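Local atomic coordinates of periplasmic beta-glucosidase (PDB entry 6R5T), a protein that probably hydrolyses terminal, non-reducing beta-D-glucosyl residues with release of beta-D-glucose, as a periplasmic member of glycosyl hydrolase family 3. Residues A[22-32]-A[284-293]; A[271-280]-A[295-306]. The protein carries 1 engineered substitution. All coordinates share one frame; numbering follows the deposited sequence.

Interaction 1: residues A[22-32]-A[284-293]; sequences QLRLVSVGADH and DMNMNDDLYS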
loop_
_atom_site.group_PDB
_atom_site.type_symbol
_atom_site.label_atom_id
_atom_site.label_comp_id
_atom_site.label_asym_id
_atom_site.label_seq_id
_atom_site.Cartn_x
_atom_site.Cartn_y
_atom_site.Cartn_z
ATOM N N GLN A 22 -18.496 -30.561 -20.772
ATOM C CA GLN A 22 -18.260 -30.786 -19.326
ATOM C C GLN A 22 -17.593 -29.568 -18.684
ATOM O O GLN A 22 -17.774 -29.397 -17.455
ATOM C CB GLN A 22 -17.421 -32.017 -19.080
ATOM C CG GLN A 22 -18.249 -33.292 -19.369
ATOM C CD GLN A 22 -19.448 -33.364 -18.466
ATOM O OE1 GLN A 22 -19.288 -33.429 -17.241
ATOM N NE2 GLN A 22 -20.647 -33.304 -19.041
ATOM N N LEU A 23 -16.909 -28.758 -19.474
ATOM C CA LEU A 23 -16.093 -27.647 -18.918
ATOM C C LEU A 23 -16.961 -26.406 -18.743
ATOM O O LEU A 23 -16.454 -25.395 -18.207
ATOM C CB LEU A 23 -14.907 -27.369 -19.834
ATOM C CG LEU A 23 -14.089 -28.598 -20.253
ATOM C CD1 LEU A 23 -12.919 -28.155 -21.077
ATOM C CD2 LEU A 23 -13.664 -29.437 -19.044
ATOM N N ARG A 24 -18.225 -26.458 -19.131
ATOM C CA ARG A 24 -19.065 -25.253 -19.166
ATOM C C ARG A 24 -19.866 -25.145 -17.886
ATOM O O ARG A 24 -20.658 -26.055 -17.574
ATOM C CB ARG A 24 -19.993 -25.331 -20.368
ATOM C CG ARG A 24 -20.770 -24.064 -20.587
ATOM C CD ARG A 24 -21.488 -24.139 -21.909
ATOM N NE ARG A 24 -22.335 -22.992 -22.134
ATOM C CZ ARG A 24 -23.554 -23.025 -22.653
ATOM N NH1 ARG A 24 -24.088 -24.179 -22.995
ATOM N NH2 ARG A 24 -24.246 -21.907 -22.821
ATOM N N LEU A 25 -19.621 -24.055 -17.131
ATOM C CA LEU A 25 -20.327 -23.756 -15.875
ATOM C C LEU A 25 -21.137 -22.484 -16.091
ATOM O O LEU A 25 -20.545 -21.457 -16.408
ATOM C CB LEU A 25 -19.275 -23.567 -14.793
ATOM C CG LEU A 25 -19.752 -22.972 -13.483
ATOM C CD1 LEU A 25 -20.761 -23.874 -12.832
ATOM C CD2 LEU A 25 -18.540 -22.762 -12.543
ATOM N N VAL A 26 -22.447 -22.567 -15.940
ATOM C CA VAL A 26 -23.330 -21.428 -16.292
ATOM C C VAL A 26 -24.405 -21.235 -15.235
ATOM O O VAL A 26 -24.701 -22.142 -14.478
ATOM C CB VAL A 26 -23.975 -21.620 -17.676
ATOM C CG1 VAL A 26 -22.968 -21.471 -18.776
ATOM C CG2 VAL A 26 -24.668 -22.958 -17.759
ATOM N N SER A 27 -24.988 -20.040 -15.248
ATOM C CA SER A 27 -26.140 -19.687 -14.385
ATOM C C SER A 27 -27.282 -19.234 -15.294
ATOM O O SER A 27 -27.007 -18.637 -16.336
ATOM C CB SER A 27 -25.807 -18.593 -13.417
ATOM O OG SER A 27 -25.322 -17.453 -14.103
ATOM N N VAL A 28 -28.498 -19.382 -14.819
ATOM C CA VAL A 28 -29.684 -18.785 -15.490
ATOM C C VAL A 28 -29.562 -17.270 -15.358
ATOM O O VAL A 28 -29.311 -16.772 -14.250
ATOM C CB VAL A 28 -30.993 -19.287 -14.909
ATOM C CG1 VAL A 28 -32.173 -18.613 -15.590
ATOM C CG2 VAL A 28 -31.097 -20.771 -15.034
ATOM N N GLY A 29 -29.710 -16.574 -16.457
ATOM C CA GLY A 29 -29.576 -15.110 -16.473
ATOM C C GLY A 29 -29.901 -14.552 -17.835
ATOM O O GLY A 29 -30.241 -15.304 -18.751
ATOM N N ALA A 30 -29.699 -13.261 -18.010
ATOM C CA ALA A 30 -29.901 -12.594 -19.311
ATOM C C ALA A 30 -29.024 -13.279 -20.365
ATOM O O ALA A 30 -29.526 -13.524 -21.455
ATOM C CB ALA A 30 -29.598 -11.130 -19.182
ATOM N N ASP A 31 -27.796 -13.662 -20.004
ATOM C CA ASP A 31 -26.823 -14.312 -20.918
ATOM C C ASP A 31 -27.242 -15.746 -21.258
ATOM O O ASP A 31 -26.771 -16.278 -22.276
ATOM C CB ASP A 31 -25.423 -14.339 -20.294
ATOM C CG ASP A 31 -24.697 -13.002 -20.312
ATOM O OD1 ASP A 31 -24.910 -12.228 -21.274
ATOM O OD2 ASP A 31 -23.906 -12.747 -19.368
ATOM N N HIS A 32 -27.966 -16.415 -20.366
ATOM C CA HIS A 32 -28.352 -17.837 -20.497
ATOM C C HIS A 32 -29.781 -17.990 -20.009
ATOM O O HIS A 32 -30.029 -18.475 -18.919
ATOM C CB HIS A 32 -27.449 -18.761 -19.700
ATOM C CG HIS A 32 -26.008 -18.611 -20.053
ATOM N ND1 HIS A 32 -25.143 -17.935 -19.247
ATOM C CD2 HIS A 32 -25.290 -19.107 -21.084
ATOM C CE1 HIS A 32 -23.935 -17.970 -19.806
ATOM N NE2 HIS A 32 -24.007 -18.702 -20.931
ATOM N N ASP A 284 -9.646 -25.499 -15.594
ATOM C CA ASP A 284 -10.442 -26.643 -16.131
ATOM C C ASP A 284 -11.824 -26.190 -16.565
ATOM O O ASP A 284 -12.295 -26.584 -17.661
ATOM C CB ASP A 284 -10.586 -27.755 -15.102
ATOM C CG ASP A 284 -9.299 -28.421 -14.693
ATOM O OD1 ASP A 284 -8.269 -28.401 -15.485
ATOM O OD2 ASP A 284 -9.297 -28.975 -13.597
ATOM N N MET A 285 -12.493 -25.410 -15.741
ATOM C CA MET A 285 -13.919 -25.140 -15.955
ATOM C C MET A 285 -14.081 -23.632 -16.126
ATOM O O MET A 285 -13.447 -22.794 -15.388
ATOM C CB MET A 285 -14.724 -25.755 -14.808
ATOM C CG MET A 285 -16.125 -25.340 -14.737
ATOM S SD MET A 285 -16.969 -26.547 -13.616
ATOM C CE MET A 285 -17.784 -27.590 -14.842
ATOM N N ASN A 286 -14.853 -23.274 -17.130
ATOM C CA ASN A 286 -15.058 -21.892 -17.616
ATOM C C ASN A 286 -16.398 -21.366 -17.125
ATOM O O ASN A 286 -17.461 -21.856 -17.568
ATOM C CB ASN A 286 -14.946 -21.958 -19.135
ATOM C CG ASN A 286 -15.258 -20.710 -19.921
ATOM O OD1 ASN A 286 -15.790 -20.852 -21.046
ATOM N ND2 ASN A 286 -14.888 -19.544 -19.395
ATOM N N MET A 287 -16.346 -20.379 -16.235
ATOM C CA MET A 287 -17.567 -19.788 -15.630
ATOM C C MET A 287 -18.126 -18.691 -16.523
ATOM O O MET A 287 -17.470 -17.637 -16.752
ATOM C CB MET A 287 -17.284 -19.305 -14.203
ATOM C CG MET A 287 -18.476 -18.840 -13.440
ATOM S SD MET A 287 -17.903 -18.448 -11.725
ATOM C CE MET A 287 -19.288 -18.978 -10.731
ATOM N N ASN A 288 -19.340 -18.940 -16.989
ATOM C CA ASN A 288 -20.336 -18.045 -17.608
ATOM C C ASN A 288 -19.974 -17.503 -18.994
ATOM O O ASN A 288 -20.909 -17.329 -19.744
ATOM C CB ASN A 288 -20.767 -16.970 -16.619
ATOM C CG ASN A 288 -22.282 -16.889 -16.572
ATOM O OD1 ASN A 288 -23.025 -17.889 -16.452
ATOM N ND2 ASN A 288 -22.744 -15.678 -16.794
ATOM N N ASP A 289 -18.721 -17.202 -19.372
ATOM C CA ASP A 289 -18.491 -16.414 -20.617
ATOM C C ASP A 289 -18.545 -17.288 -21.884
ATOM O O ASP A 289 -18.597 -16.715 -22.987
ATOM C CB ASP A 289 -17.246 -15.530 -20.546
ATOM C CG ASP A 289 -15.967 -16.273 -20.305
ATOM O OD1 ASP A 289 -15.828 -17.361 -20.872
ATOM O OD2 ASP A 289 -15.080 -15.687 -19.611
ATOM N N ASP A 290 -18.581 -18.610 -21.725
ATOM C CA ASP A 290 -18.702 -19.597 -22.824
ATOM C C ASP A 290 -17.539 -19.553 -23.802
ATOM O O ASP A 290 -17.663 -20.136 -24.868
ATOM C CB ASP A 290 -20.037 -19.429 -23.544
ATOM C CG ASP A 290 -21.197 -19.936 -22.725
ATOM O OD1 ASP A 290 -20.980 -20.623 -21.713
ATOM O OD2 ASP A 290 -22.324 -19.608 -23.104
ATOM N N LEU A 291 -16.402 -18.983 -23.431
ATOM C CA LEU A 291 -15.272 -18.932 -24.376
ATOM C C LEU A 291 -14.781 -20.348 -24.669
ATOM O O LEU A 291 -14.399 -20.597 -25.812
ATOM C CB LEU A 291 -14.142 -18.062 -23.824
ATOM C CG LEU A 291 -14.148 -16.636 -24.354
ATOM C CD1 LEU A 291 -15.435 -15.938 -24.019
ATOM C CD2 LEU A 291 -12.974 -15.834 -23.813
ATOM N N TYR A 292 -14.784 -21.252 -23.694
ATOM C CA TYR A 292 -14.244 -22.607 -23.931
ATOM C C TYR A 292 -15.087 -23.310 -25.019
ATOM O O TYR A 292 -14.514 -23.896 -25.945
ATOM C CB TYR A 292 -14.205 -23.458 -22.671
ATOM C CG TYR A 292 -13.004 -23.257 -21.775
ATOM C CD1 TYR A 292 -12.271 -22.078 -21.799
ATOM C CD2 TYR A 292 -12.655 -24.218 -20.856
ATOM C CE1 TYR A 292 -11.161 -21.921 -20.981
ATOM C CE2 TYR A 292 -11.554 -24.073 -20.023
ATOM C CZ TYR A 292 -10.792 -22.931 -20.112
ATOM O OH TYR A 292 -9.714 -22.752 -19.303
ATOM N N SER A 293 -16.403 -23.285 -24.880
ATOM C CA SER A 293 -17.283 -23.939 -25.871
ATOM C C SER A 293 -17.142 -23.266 -27.232
ATOM O O SER A 293 -17.269 -23.952 -28.251
ATOM C CB SER A 293 -18.689 -23.904 -25.401
ATOM O OG SER A 293 -18.855 -24.764 -24.275
#

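Interaction 2: residues A[271-280]-A[295-306]; sequences ERDATRLAIQ and WLPKLLAAGEID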
loop_
_atom_site.group_PDB
_atom_site.type_symbol
_atom_site.label_atom_id
_atom_site.label_comp_id
_atom_site.label_asym_id
_atom_site.label_seq_id
_atom_site.Cartn_x
_atom_site.Cartn_y
_atom_site.Cartn_z
ATOM N N GLU A 271 -10.712 -13.280 -27.959
ATOM C CA GLU A 271 -11.258 -14.360 -27.102
ATOM C C GLU A 271 -10.556 -15.699 -27.383
ATOM O O GLU A 271 -10.473 -16.544 -26.519
ATOM C CB GLU A 271 -12.748 -14.499 -27.372
ATOM C CG GLU A 271 -13.558 -13.358 -26.848
ATOM C CD GLU A 271 -15.040 -13.610 -27.042
ATOM O OE1 GLU A 271 -15.442 -14.718 -27.571
ATOM O OE2 GLU A 271 -15.774 -12.756 -26.630
ATOM N N ARG A 272 -10.159 -15.961 -28.625
ATOM C CA ARG A 272 -9.474 -17.208 -29.007
ATOM C C ARG A 272 -8.167 -17.342 -28.222
ATOM O O ARG A 272 -7.885 -18.384 -27.659
ATOM C CB ARG A 272 -9.218 -17.140 -30.511
ATOM C CG ARG A 272 -8.539 -18.349 -31.100
ATOM C CD ARG A 272 -8.487 -18.184 -32.621
ATOM N NE ARG A 272 -7.908 -19.399 -33.143
ATOM C CZ ARG A 272 -8.320 -20.052 -34.242
ATOM N NH1 ARG A 272 -9.319 -19.592 -34.994
ATOM N NH2 ARG A 272 -7.689 -21.168 -34.576
ATOM N N ASP A 273 -7.373 -16.277 -28.237
ATOM C CA ASP A 273 -6.061 -16.285 -27.526
ATOM C C ASP A 273 -6.324 -16.335 -26.020
ATOM O O ASP A 273 -5.597 -17.032 -25.336
ATOM C CB ASP A 273 -5.224 -15.081 -27.942
ATOM C CG ASP A 273 -4.747 -15.165 -29.383
ATOM O OD1 ASP A 273 -4.775 -16.294 -29.962
ATOM O OD2 ASP A 273 -4.384 -14.103 -29.944
ATOM N N ALA A 274 -7.364 -15.678 -25.514
ATOM C CA ALA A 274 -7.659 -15.768 -24.067
ATOM C C ALA A 274 -7.966 -17.210 -23.660
ATOM O O ALA A 274 -7.461 -17.737 -22.620
ATOM C CB ALA A 274 -8.774 -14.831 -23.722
ATOM N N THR A 275 -8.766 -17.909 -24.488
ATOM C CA THR A 275 -9.156 -19.291 -24.188
ATOM C C THR A 275 -7.905 -20.189 -24.141
ATOM O O THR A 275 -7.757 -21.033 -23.230
ATOM C CB THR A 275 -10.135 -19.770 -25.273
ATOM O OG1 THR A 275 -11.291 -18.932 -25.254
ATOM C CG2 THR A 275 -10.516 -21.204 -25.037
ATOM N N ARG A 276 -6.998 -19.999 -25.120
ATOM C CA ARG A 276 -5.752 -20.798 -25.188
ATOM C C ARG A 276 -4.937 -20.596 -23.889
ATOM O O ARG A 276 -4.516 -21.575 -23.264
ATOM C CB ARG A 276 -4.931 -20.412 -26.416
ATOM C CG ARG A 276 -3.661 -21.238 -26.470
ATOM C CD ARG A 276 -2.629 -20.882 -27.522
ATOM N NE ARG A 276 -2.650 -19.469 -27.855
ATOM C CZ ARG A 276 -1.925 -18.526 -27.263
ATOM N NH1 ARG A 276 -1.092 -18.819 -26.274
ATOM N NH2 ARG A 276 -2.060 -17.277 -27.667
ATOM N N LEU A 277 -4.800 -19.339 -23.486
ATOM C CA LEU A 277 -3.988 -19.022 -22.278
ATOM C C LEU A 277 -4.603 -19.700 -21.055
ATOM O O LEU A 277 -3.864 -20.286 -20.279
ATOM C CB LEU A 277 -3.905 -17.517 -22.084
ATOM C CG LEU A 277 -3.081 -16.768 -23.110
ATOM C CD1 LEU A 277 -3.197 -15.268 -22.912
ATOM C CD2 LEU A 277 -1.632 -17.208 -23.060
ATOM N N ALA A 278 -5.912 -19.611 -20.873
ATOM C CA ALA A 278 -6.566 -20.150 -19.659
ATOM C C ALA A 278 -6.449 -21.678 -19.607
ATOM O O ALA A 278 -6.061 -22.230 -18.597
ATOM C CB ALA A 278 -7.992 -19.708 -19.624
ATOM N N ILE A 279 -6.763 -22.382 -20.691
ATOM C CA ILE A 279 -6.780 -23.864 -20.602
ATOM C C ILE A 279 -5.345 -24.370 -20.444
ATOM O O ILE A 279 -5.129 -25.295 -19.651
ATOM C CB ILE A 279 -7.551 -24.530 -21.769
ATOM C CG1 ILE A 279 -7.895 -25.961 -21.307
ATOM C CG2 ILE A 279 -6.780 -24.420 -23.070
ATOM C CD1 ILE A 279 -8.950 -26.691 -22.061
ATOM N N GLN A 280 -4.374 -23.753 -21.109
ATOM C CA GLN A 280 -2.974 -24.235 -21.019
ATOM C C GLN A 280 -2.367 -23.853 -19.663
ATOM O O GLN A 280 -1.483 -24.602 -19.163
ATOM C CB GLN A 280 -2.173 -23.762 -22.221
ATOM C CG GLN A 280 -2.706 -24.396 -23.506
ATOM C CD GLN A 280 -1.636 -24.551 -24.559
ATOM O OE1 GLN A 280 -1.410 -25.681 -25.056
ATOM N NE2 GLN A 280 -1.016 -23.433 -24.912
ATOM N N TRP A 295 -14.386 -21.629 -28.523
ATOM C CA TRP A 295 -13.051 -21.561 -29.144
ATOM C C TRP A 295 -12.236 -22.837 -29.010
ATOM O O TRP A 295 -11.292 -22.976 -29.779
ATOM C CB TRP A 295 -12.238 -20.371 -28.588
ATOM C CG TRP A 295 -12.881 -19.101 -28.982
ATOM C CD1 TRP A 295 -13.594 -18.279 -28.181
ATOM C CD2 TRP A 295 -12.919 -18.511 -30.296
ATOM N NE1 TRP A 295 -14.011 -17.188 -28.879
ATOM C CE2 TRP A 295 -13.637 -17.306 -30.178
ATOM C CE3 TRP A 295 -12.392 -18.856 -31.543
ATOM C CZ2 TRP A 295 -13.879 -16.454 -31.264
ATOM C CZ3 TRP A 295 -12.625 -17.998 -32.616
ATOM C CH2 TRP A 295 -13.359 -16.829 -32.470
ATOM N N LEU A 296 -12.482 -23.739 -28.076
ATOM C CA LEU A 296 -11.560 -24.893 -27.926
ATOM C C LEU A 296 -11.517 -25.751 -29.197
ATOM O O LEU A 296 -10.435 -26.220 -29.513
ATOM C CB LEU A 296 -11.912 -25.748 -26.699
ATOM C CG LEU A 296 -11.536 -25.110 -25.340
ATOM C CD1 LEU A 296 -12.057 -25.941 -24.205
ATOM C CD2 LEU A 296 -10.046 -24.880 -25.188
ATOM N N PRO A 297 -12.645 -26.001 -29.890
ATOM C CA PRO A 297 -12.560 -26.833 -31.109
ATOM C C PRO A 297 -11.647 -26.216 -32.174
ATOM O O PRO A 297 -10.772 -26.969 -32.735
ATOM C CB PRO A 297 -14.031 -26.955 -31.559
ATOM C CG PRO A 297 -14.829 -26.733 -30.269
ATOM C CD PRO A 297 -14.022 -25.667 -29.535
ATOM N N LYS A 298 -11.782 -24.905 -32.389
ATOM C CA LYS A 298 -10.942 -24.169 -33.377
ATOM C C LYS A 298 -9.489 -24.229 -32.944
ATOM O O LYS A 298 -8.590 -24.459 -33.790
ATOM C CB LYS A 298 -11.466 -22.754 -33.595
ATOM C CG LYS A 298 -12.656 -22.705 -34.551
ATOM C CD LYS A 298 -13.205 -21.307 -34.738
ATOM C CE LYS A 298 -14.421 -21.235 -35.641
ATOM N NZ LYS A 298 -14.915 -19.845 -35.733
ATOM N N LEU A 299 -9.224 -23.968 -31.655
ATOM C CA LEU A 299 -7.836 -24.004 -31.175
ATOM C C LEU A 299 -7.203 -25.363 -31.414
ATOM O O LEU A 299 -6.008 -25.454 -31.798
ATOM C CB LEU A 299 -7.814 -23.639 -29.695
ATOM C CG LEU A 299 -8.062 -22.165 -29.389
ATOM C CD1 LEU A 299 -8.350 -21.967 -27.914
ATOM C CD2 LEU A 299 -6.868 -21.325 -29.807
ATOM N N LEU A 300 -7.942 -26.404 -31.116
ATOM C CA LEU A 300 -7.374 -27.763 -31.219
ATOM C C LEU A 300 -7.075 -28.076 -32.701
ATOM O O LEU A 300 -5.953 -28.559 -33.000
ATOM C CB LEU A 300 -8.359 -28.771 -30.650
ATOM C CG LEU A 300 -7.846 -30.220 -30.719
ATOM C CD1 LEU A 300 -6.556 -30.455 -29.927
ATOM C CD2 LEU A 300 -8.900 -31.187 -30.227
ATOM N N ALA A 301 -8.015 -27.745 -33.579
ATOM C CA ALA A 301 -7.903 -28.022 -35.041
ATOM C C ALA A 301 -6.695 -27.284 -35.631
ATOM O O ALA A 301 -6.039 -27.828 -36.540
ATOM C CB ALA A 301 -9.201 -27.639 -35.704
ATOM N N ALA A 302 -6.378 -26.096 -35.120
ATOM C CA ALA A 302 -5.225 -25.279 -35.570
ATOM C C ALA A 302 -3.911 -25.731 -34.913
ATOM O O ALA A 302 -2.873 -25.147 -35.225
ATOM C CB ALA A 302 -5.509 -23.822 -35.314
ATOM N N GLY A 303 -3.929 -26.702 -33.992
ATOM C CA GLY A 303 -2.723 -27.144 -33.270
ATOM C C GLY A 303 -2.278 -26.110 -32.243
ATOM O O GLY A 303 -1.109 -26.178 -31.830
ATOM N N GLU A 304 -3.157 -25.212 -31.804
ATOM C CA GLU A 304 -2.770 -24.132 -30.830
ATOM C C GLU A 304 -2.888 -24.660 -29.385
ATOM O O GLU A 304 -2.273 -24.076 -28.467
ATOM C CB GLU A 304 -3.619 -22.885 -31.010
ATOM C CG GLU A 304 -3.449 -22.242 -32.368
ATOM C CD GLU A 304 -4.359 -21.040 -32.543
ATOM O OE1 GLU A 304 -5.524 -21.203 -32.961
ATOM O OE2 GLU A 304 -3.914 -19.943 -32.183
ATOM N N ILE A 305 -3.652 -25.715 -29.167
ATOM C CA ILE A 305 -3.700 -26.479 -27.884
ATOM C C ILE A 305 -3.564 -27.953 -28.232
ATOM O O ILE A 305 -3.660 -28.298 -29.447
ATOM C CB ILE A 305 -4.985 -26.195 -27.068
ATOM C CG1 ILE A 305 -6.228 -26.650 -27.820
ATOM C CG2 ILE A 305 -5.120 -24.716 -26.693
ATOM C CD1 ILE A 305 -7.526 -26.600 -27.068
ATOM N N ASP A 306 -3.342 -28.776 -27.217
ATOM C CA ASP A 306 -3.181 -30.242 -27.315
ATOM C C ASP A 306 -4.474 -30.927 -26.870
ATOM O O ASP A 306 -5.211 -30.408 -25.961
ATOM C CB ASP A 306 -2.014 -30.726 -26.456
ATOM C CG ASP A 306 -0.714 -30.044 -26.845
ATOM O OD1 ASP A 306 -0.462 -29.946 -28.045
ATOM O OD2 ASP A 306 -0.013 -29.548 -25.953
HETATM O O HOH W 1 -4.231 -18.766 -29.755
#

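Interaction 1: residues A[22-32]-A[284-293]
Arg24 and His32 converge on the carboxylate of Asp290, one on each face. The arginine chain runs extended from CG to NE and meets the acid side-on: NE donates to Asp290 OD1 at 2.8 Å, within the guanidinium plane, while NH2 bonds to Asp290 OD2 at 3.0 Å. The two flat groups are turned 65° apart, and both oxygens are met from out of the carboxylate plane. His32 NE2 reaches the same OD2 of Asp290 from the opposite face, at 2.9 Å and in its own ring plane. Two donors on one oxygen, with the arginine charge beside it, probably favour the ionised acid, although Arg24 NH1 also pairs with Asp40. Val26 CG1 lies over one face of the imidazole, and His32 CE1 abuts the carbonyl O of Asn288 (3.1 Å) at the ring edge.

Strands 24-26 and 286-287 pair in parallel through Asn286 N to Leu23 O, Leu25 N to Asn286 O and Asn288 N to Leu25 O. Beyond them the Asn288 side chain takes over, its OD1 accepting from Ser27 N (3.2 Å). Leu25 and Met287 lie side by side on the sheet face away from Arg24 and Asn286; Leu25 CD2 is 4.0 Å from Met287 CG, and Met285 CG packs on Leu25 CB. Met287 also lines the pocket that holds the bound sugar.

This is the junction of the first and last strands in the TIM-barrel-like domain: strand 24-26 bonds onward to strand 48-50, Met285 bonds to Thr252 of strand 251-253, and helices 271-281 and 307-323 cover Tyr292 and Leu23 respectively.

Interaction 2: residues A[271-280]-A[295-306]
Glu304 OE1 is gripped twice by Arg272, from NH2 at 2.7 Å and from NE at 3.0 Å, in a side-on salt bridge whose two bonds end on this one oxygen. NE uses the syn lone pair of Glu304 OE1, whereas NH2 comes nearly end-on to its C-O bond; the oxygen stays close to the guanidinium plane. Lys298 CB lies over one face of that guanidinium and Ala302 CB sits at its edge, next to NH2. The other oxygen, Glu304 OE2, accepts from a water that also donates to Asp273 OD1 and accepts from Arg276 NE, so the water links two acids that approach each other.

With its CG trans to the backbone N (chi1 -179°), Arg272 extends its aliphatic part across the indole of Trp295. Arg272 CB stands 4.0 Å from the centre of the six-membered ring of Trp295, over its face, as a CH-pi contact. At the ring edge Trp295 NE1 gives a nearly straight bond (175°) to Glu271 OE1, 3.1 Å away, in the indole plane and on the anti lone pair; the carboxylate is almost perpendicular to the ring.

Helices 271-281 and 291-301 flank strand 286-287 in the chain, forming an alpha-beta-alpha unit whose two helices pack outside the barrel sheet. Their short segments cross at -82° with axes 9.6 Å apart. The second helix ends in a Schellman motif at Gly303, which brings Glu304 and Ile305 back against Arg276.

Deeper in, Thr275 CG2 meets Leu296 CD2 and Leu299 CD1, and Ile279 CD1 touches Leu296 CD2 at 3.8 Å. Ile305 CG2 rests on Arg276 CG and Ile279 CG2. Ile310 of helix 307-323 packs on Ile279, Leu296 and Ile305.

Both contacts draw on helix 291-301, its first turn in interaction 1 and its later turns in interaction 2, and helix 271-281 is the element just before strand 286-287. Their centres lie 16 Å apart, joined by Leu291 and Tyr292, which pack on Thr275 and around Ala278 and Ile279. Interaction 1 is largely buried: parallel backbone bonds close the barrel, and its ion pair, shared with a histidine, stands on the sheet face away from the sugar-lining Met287. Interaction 2 lies farther from the centre of the chain and is only partly buried. There side chains do the joining, with a leucine-isoleucine interior and a water-bridged charged rim.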